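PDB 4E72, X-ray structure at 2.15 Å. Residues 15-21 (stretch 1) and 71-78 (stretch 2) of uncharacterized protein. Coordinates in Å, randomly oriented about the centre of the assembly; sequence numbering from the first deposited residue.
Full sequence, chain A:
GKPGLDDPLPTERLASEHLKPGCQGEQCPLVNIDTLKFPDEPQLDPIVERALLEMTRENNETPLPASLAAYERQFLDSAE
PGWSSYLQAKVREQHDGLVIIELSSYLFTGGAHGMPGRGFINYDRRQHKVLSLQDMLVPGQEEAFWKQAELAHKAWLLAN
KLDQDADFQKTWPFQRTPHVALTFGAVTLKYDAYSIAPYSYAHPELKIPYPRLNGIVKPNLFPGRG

Stretch 1, residues 15-21: ASEHLKP
Stretch 2 (71-78) YERQFLDS

The end of a β-strand and the first residues of the loop after it lie along one side of an α-helix in a small, largely open contact, fixed by a polar clasp at each end with Leu-76 packed between them. Stretch 1 is extended from Ala-15 (phi/psi -116/139) through Ser-16 (-157/145), Glu-17 (-129/119), His-18 (-125/135) and Leu-19 (-97/153), and continues into Lys-20 (-56/126) and Pro-21 (-61/139). Stretch 2 is helical, near -60/-48 from Tyr-71 to Phe-75, relaxing to -117/-6 at Ser-78. Strand and helix run in the same general direction, their axes 30° apart (signed crossing angle -30°) and 10.0 Å apart at closest approach. The two stretches draw together toward their C-terminal ends: the CA atoms of His-18 and Glu-72 are 8.3 Å apart, those of Lys-20 and Leu-76 only 5.4 Å.

Alternation along the strand directs the CA-to-CB bonds of Ser-16 and His-18 toward the helix and those of Glu-17 and Leu-19 away from it. His-18 (chi1 m, chi2 135°) meets Glu-72 (chi1 154°, chi2 t, chi3 85°), whose CA-to-CB bond also points toward the strand. His-18 ND1 donates to Glu-72 OE2 at 2.7 Å with an N-H...O angle of 160°; the carboxylate oxygen lies at the ring edge, near its plane, where the N-H of ND1 is directed. Together the imidazole and the longer glutamate side chain span the wider end of the gap. Ser-16 (chi1 p) is too far for direct bonding, its OG 4.3 Å from Glu-72 OE2, but water 1 joins them, 2.8 Å from Ser-16 OG and donating to Glu-72 OE2 at 2.6 Å.

Leu-76 (chi1 m, chi2 t) loses the most surface, 96 Å² of the 287 Å² buried in total. Its branched end fits against the strand backbone, with CD2 3.9 Å from His-18 O and CD1 4.0 Å from Leu-19 O, while Lys-20 CB lies 4.3 Å from Leu-76 CD2. A nonpolar side chain suits this place, filling the space between the polar contacts without needing a hydrogen-bond partner.

Lys-20 leaves its backbone sideways, but its extended chain (chi1 to chi3 t, chi4 p) brings the ammonium group to the helix. Lys-20 NZ donates to Leu-76 O at 2.9 Å and to water 2 at 3.0 Å, and that water donates to Asp-77 O at 2.7 Å. A long lysine suits this place: its methylene chain passes Leu-76, and its ammonium group reaches one carbonyl directly and the next through water. Within the helix, Leu-76 N donates a hydrogen bond to Glu-72 O at 3.0 Å, joining the two helix residues that contribute most to the contact.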

ATOM      1  N   ALA A  15      11.348  -5.665 -13.482  1.00 41.51           N
ATOM      2  CA  ALA A  15      12.044  -6.186 -12.310  1.00 39.56           C
ATOM      3  C   ALA A  15      13.569  -6.184 -12.499  1.00 44.29           C
ATOM      4  O   ALA A  15      14.081  -6.516 -13.581  1.00 44.81           O
ATOM      5  CB  ALA A  15      11.555  -7.595 -11.991  1.00 40.05           C
ATOM      6  N   SER A  16      14.286  -5.799 -11.429  1.00 38.82           N
ATOM      7  CA  SER A  16      15.746  -5.734 -11.391  1.00 38.67           C
ATOM      8  C   SER A  16      16.274  -5.823  -9.968  1.00 41.09           C
ATOM      9  O   SER A  16      15.669  -5.298  -9.035  1.00 39.21           O
ATOM     10  CB  SER A  16      16.238  -4.425 -12.023  1.00 43.17           C
ATOM     11  OG  SER A  16      15.943  -3.288 -11.221  1.00 43.86           O
ATOM     12  N   GLU A  17      17.424  -6.465  -9.815  1.00 38.96           N
ATOM     13  CA  GLU A  17      18.172  -6.556  -8.574  1.00 37.71           C
ATOM     14  C   GLU A  17      19.598  -6.147  -8.921  1.00 43.52           C
ATOM     15  O   GLU A  17      20.218  -6.769  -9.789  1.00 43.21           O
ATOM     16  CB  GLU A  17      18.093  -7.951  -7.964  1.00 38.69           C
ATOM     17  CG  GLU A  17      18.851  -8.077  -6.647  1.00 45.10           C
ATOM     18  CD  GLU A  17      18.367  -9.221  -5.773  1.00 65.86           C
ATOM     19  OE1 GLU A  17      18.808 -10.368  -6.008  1.00 72.67           O
ATOM     20  OE2 GLU A  17      17.524  -8.980  -4.877  1.00 55.74           O
ATOM     21  N   HIS A  18      20.091  -5.060  -8.300  1.00 40.01           N
ATOM     22  CA  HIS A  18      21.426  -4.566  -8.582  1.00 39.72           C
ATOM     23  C   HIS A  18      22.256  -4.454  -7.318  1.00 40.22           C
ATOM     24  O   HIS A  18      21.790  -3.993  -6.262  1.00 37.49           O
ATOM     25  CB  HIS A  18      21.371  -3.226  -9.325  1.00 41.29           C
ATOM     26  CG  HIS A  18      20.742  -3.308 -10.692  1.00 45.79           C
ATOM     27  ND1 HIS A  18      19.809  -2.378 -11.111  1.00 47.34           N
ATOM     28  CD2 HIS A  18      20.947  -4.194 -11.696  1.00 48.68           C
ATOM     29  CE1 HIS A  18      19.478  -2.724 -12.346  1.00 47.42           C
ATOM     30  NE2 HIS A  18      20.130  -3.812 -12.739  1.00 48.58           N
ATOM     31  N   LEU A  19      23.497  -4.927  -7.431  1.00 36.34           N
ATOM     32  CA  LEU A  19      24.476  -4.883  -6.360  1.00 36.06           C
ATOM     33  C   LEU A  19      25.356  -3.696  -6.551  1.00 36.45           C
ATOM     34  O   LEU A  19      25.544  -3.272  -7.693  1.00 35.27           O
ATOM     35  CB  LEU A  19      25.344  -6.177  -6.353  1.00 38.00           C
ATOM     36  CG  LEU A  19      24.679  -7.484  -5.941  1.00 44.18           C
ATOM     37  CD1 LEU A  19      25.708  -8.587  -5.873  1.00 46.38           C
ATOM     38  CD2 LEU A  19      23.987  -7.371  -4.583  1.00 46.49           C
ATOM     39  N   LYS A  20      25.920  -3.157  -5.448  1.00 33.55           N
ATOM     40  CA  LYS A  20      26.925  -2.077  -5.506  1.00 33.64           C
ATOM     41  C   LYS A  20      28.093  -2.554  -6.391  1.00 39.88           C
ATOM     42  O   LYS A  20      28.604  -3.647  -6.173  1.00 40.68           O
ATOM     43  CB  LYS A  20      27.444  -1.698  -4.101  1.00 33.28           C
ATOM     44  CG  LYS A  20      28.490  -0.587  -4.104  1.00 31.31           C
ATOM     45  CD  LYS A  20      28.723  -0.018  -2.713  1.00 40.04           C
ATOM     46  CE  LYS A  20      29.807   1.042  -2.683  1.00 45.46           C
ATOM     47  NZ  LYS A  20      29.364   2.362  -3.255  1.00 42.12           N
ATOM     48  N   PRO A  21      28.487  -1.801  -7.420  1.00 36.71           N
ATOM     49  CA  PRO A  21      29.593  -2.266  -8.285  1.00 37.94           C
ATOM     50  C   PRO A  21      30.930  -2.457  -7.533  1.00 44.81           C
ATOM     51  O   PRO A  21      31.294  -1.650  -6.665  1.00 42.95           O
ATOM     52  CB  PRO A  21      29.717  -1.148  -9.335  1.00 39.39           C
ATOM     53  CG  PRO A  21      28.383  -0.471  -9.324  1.00 42.04           C
ATOM     54  CD  PRO A  21      27.944  -0.510  -7.884  1.00 36.90           C
ATOM     55  N   TYR A  71      17.246   7.087  -7.648  1.00 30.38           N
ATOM     56  CA  TYR A  71      17.198   6.561  -6.271  1.00 28.80           C
ATOM     57  C   TYR A  71      18.166   5.375  -6.102  1.00 32.12           C
ATOM     58  O   TYR A  71      18.910   5.332  -5.126  1.00 32.71           O
ATOM     59  CB  TYR A  71      15.771   6.132  -5.852  1.00 27.96           C
ATOM     60  CG  TYR A  71      15.755   5.346  -4.551  1.00 29.37           C
ATOM     61  CD1 TYR A  71      15.956   5.981  -3.328  1.00 30.44           C
ATOM     62  CD2 TYR A  71      15.609   3.956  -4.551  1.00 29.77           C
ATOM     63  CE1 TYR A  71      16.008   5.260  -2.141  1.00 30.90           C
ATOM     64  CE2 TYR A  71      15.688   3.220  -3.366  1.00 29.00           C
ATOM     65  CZ  TYR A  71      15.858   3.881  -2.162  1.00 35.79           C
ATOM     66  OH  TYR A  71      15.846   3.192  -0.976  1.00 35.00           O
ATOM     67  N   GLU A  72      18.110   4.411  -7.016  1.00 29.69           N
ATOM     68  CA  GLU A  72      18.951   3.208  -7.007  1.00 31.28           C
ATOM     69  C   GLU A  72      20.441   3.598  -7.007  1.00 35.53           C
ATOM     70  O   GLU A  72      21.187   3.128  -6.156  1.00 36.52           O
ATOM     71  CB  GLU A  72      18.581   2.306  -8.203  1.00 33.12           C
ATOM     72  CG  GLU A  72      19.695   1.388  -8.682  1.00 43.92           C
ATOM     73  CD  GLU A  72      19.201   0.395  -9.703  1.00 65.82           C
ATOM     74  OE1 GLU A  72      19.160   0.744 -10.904  1.00 72.01           O
ATOM     75  OE2 GLU A  72      18.803  -0.718  -9.293  1.00 62.94           O
ATOM     76  N   ARG A  73      20.833   4.524  -7.901  1.00 31.59           N
ATOM     77  CA  ARG A  73      22.182   5.086  -8.020  1.00 32.07           C
ATOM     78  C   ARG A  73      22.596   5.762  -6.694  1.00 34.94           C
ATOM     79  O   ARG A  73      23.687   5.478  -6.184  1.00 32.42           O
ATOM     80  CB  ARG A  73      22.222   6.072  -9.204  1.00 31.26           C
ATOM     81  CG  ARG A  73      23.464   6.947  -9.341  1.00 46.66           C
ATOM     82  CD  ARG A  73      23.511   7.620 -10.714  1.00 51.98           C
ATOM     83  NE  ARG A  73      22.398   8.552 -10.964  1.00 69.29           N
ATOM     84  CZ  ARG A  73      21.435   8.375 -11.871  1.00 82.25           C
ATOM     85  NH1 ARG A  73      21.408   7.273 -12.618  1.00 65.50           N
ATOM     86  NH2 ARG A  73      20.492   9.292 -12.037  1.00 69.11           N
ATOM     87  N   GLN A  74      21.731   6.646  -6.142  1.00 31.23           N
ATOM     88  CA  GLN A  74      22.030   7.321  -4.881  1.00 31.01           C
ATOM     89  C   GLN A  74      22.182   6.316  -3.697  1.00 33.32           C
ATOM     90  O   GLN A  74      23.161   6.405  -2.962  1.00 33.06           O
ATOM     91  CB  GLN A  74      20.970   8.373  -4.557  1.00 32.02           C
ATOM     92  CG  GLN A  74      21.356   9.235  -3.341  1.00 42.16           C
ATOM     93  CD  GLN A  74      20.275  10.183  -2.893  1.00 53.08           C
ATOM     94  OE1 GLN A  74      19.312  10.469  -3.609  1.00 49.00           O
ATOM     95  NE2 GLN A  74      20.426  10.702  -1.693  1.00 39.58           N
ATOM     96  N   PHE A  75      21.255   5.350  -3.543  1.00 29.78           N
ATOM     97  CA  PHE A  75      21.326   4.365  -2.443  1.00 28.51           C
ATOM     98  C   PHE A  75      22.611   3.551  -2.511  1.00 33.28           C
ATOM     99  O   PHE A  75      23.279   3.407  -1.494  1.00 31.98           O
ATOM    100  CB  PHE A  75      20.090   3.420  -2.439  1.00 28.97           C
ATOM    101  CG  PHE A  75      20.091   2.447  -1.280  1.00 28.90           C
ATOM    102  CD1 PHE A  75      19.506   2.785  -0.068  1.00 31.29           C
ATOM    103  CD2 PHE A  75      20.704   1.201  -1.392  1.00 30.69           C
ATOM    104  CE1 PHE A  75      19.528   1.886   1.015  1.00 31.29           C
ATOM    105  CE2 PHE A  75      20.725   0.304  -0.311  1.00 32.67           C
ATOM    106  CZ  PHE A  75      20.124   0.650   0.879  1.00 29.95           C
ATOM    107  N   LEU A  76      22.961   3.027  -3.703  1.00 32.08           N
ATOM    108  CA  LEU A  76      24.175   2.229  -3.900  1.00 33.09           C
ATOM    109  C   LEU A  76      25.446   3.051  -3.667  1.00 37.51           C
ATOM    110  O   LEU A  76      26.449   2.504  -3.205  1.00 37.98           O
ATOM    111  CB  LEU A  76      24.202   1.606  -5.319  1.00 33.59           C
ATOM    112  CG  LEU A  76      23.150   0.497  -5.635  1.00 36.20           C
ATOM    113  CD1 LEU A  76      23.287   0.014  -7.061  1.00 36.34           C
ATOM    114  CD2 LEU A  76      23.253  -0.705  -4.672  1.00 36.38           C
ATOM    115  N   ASP A  77      25.398   4.363  -3.951  1.00 33.98           N
ATOM    116  CA  ASP A  77      26.557   5.252  -3.796  1.00 34.72           C
ATOM    117  C   ASP A  77      26.832   5.599  -2.323  1.00 37.28           C
ATOM    118  O   ASP A  77      27.965   5.886  -1.981  1.00 38.40           O
ATOM    119  CB  ASP A  77      26.369   6.552  -4.626  1.00 37.73           C
ATOM    120  CG  ASP A  77      27.649   7.353  -4.848  1.00 54.98           C
ATOM    121  OD1 ASP A  77      28.584   6.822  -5.510  1.00 58.25           O
ATOM    122  OD2 ASP A  77      27.717   8.512  -4.372  1.00 57.68           O
ATOM    123  N   SER A  78      25.827   5.584  -1.465  1.00 35.21           N
ATOM    124  CA  SER A  78      26.011   5.985  -0.067  1.00 36.17           C
ATOM    125  C   SER A  78      25.762   4.860   0.953  1.00 37.90           C
ATOM    126  O   SER A  78      26.024   5.072   2.142  1.00 38.45           O
ATOM    127  CB  SER A  78      25.097   7.168   0.259  1.00 41.47           C
ATOM    128  OG  SER A  78      23.741   6.949  -0.095  1.00 48.37           O
TER
HETATM  129  O   HOH W   1      17.141  -2.634  -8.833  1.00 41.66           O
HETATM  130  O   HOH W   2      30.319   5.239  -3.039  1.00 47.17           O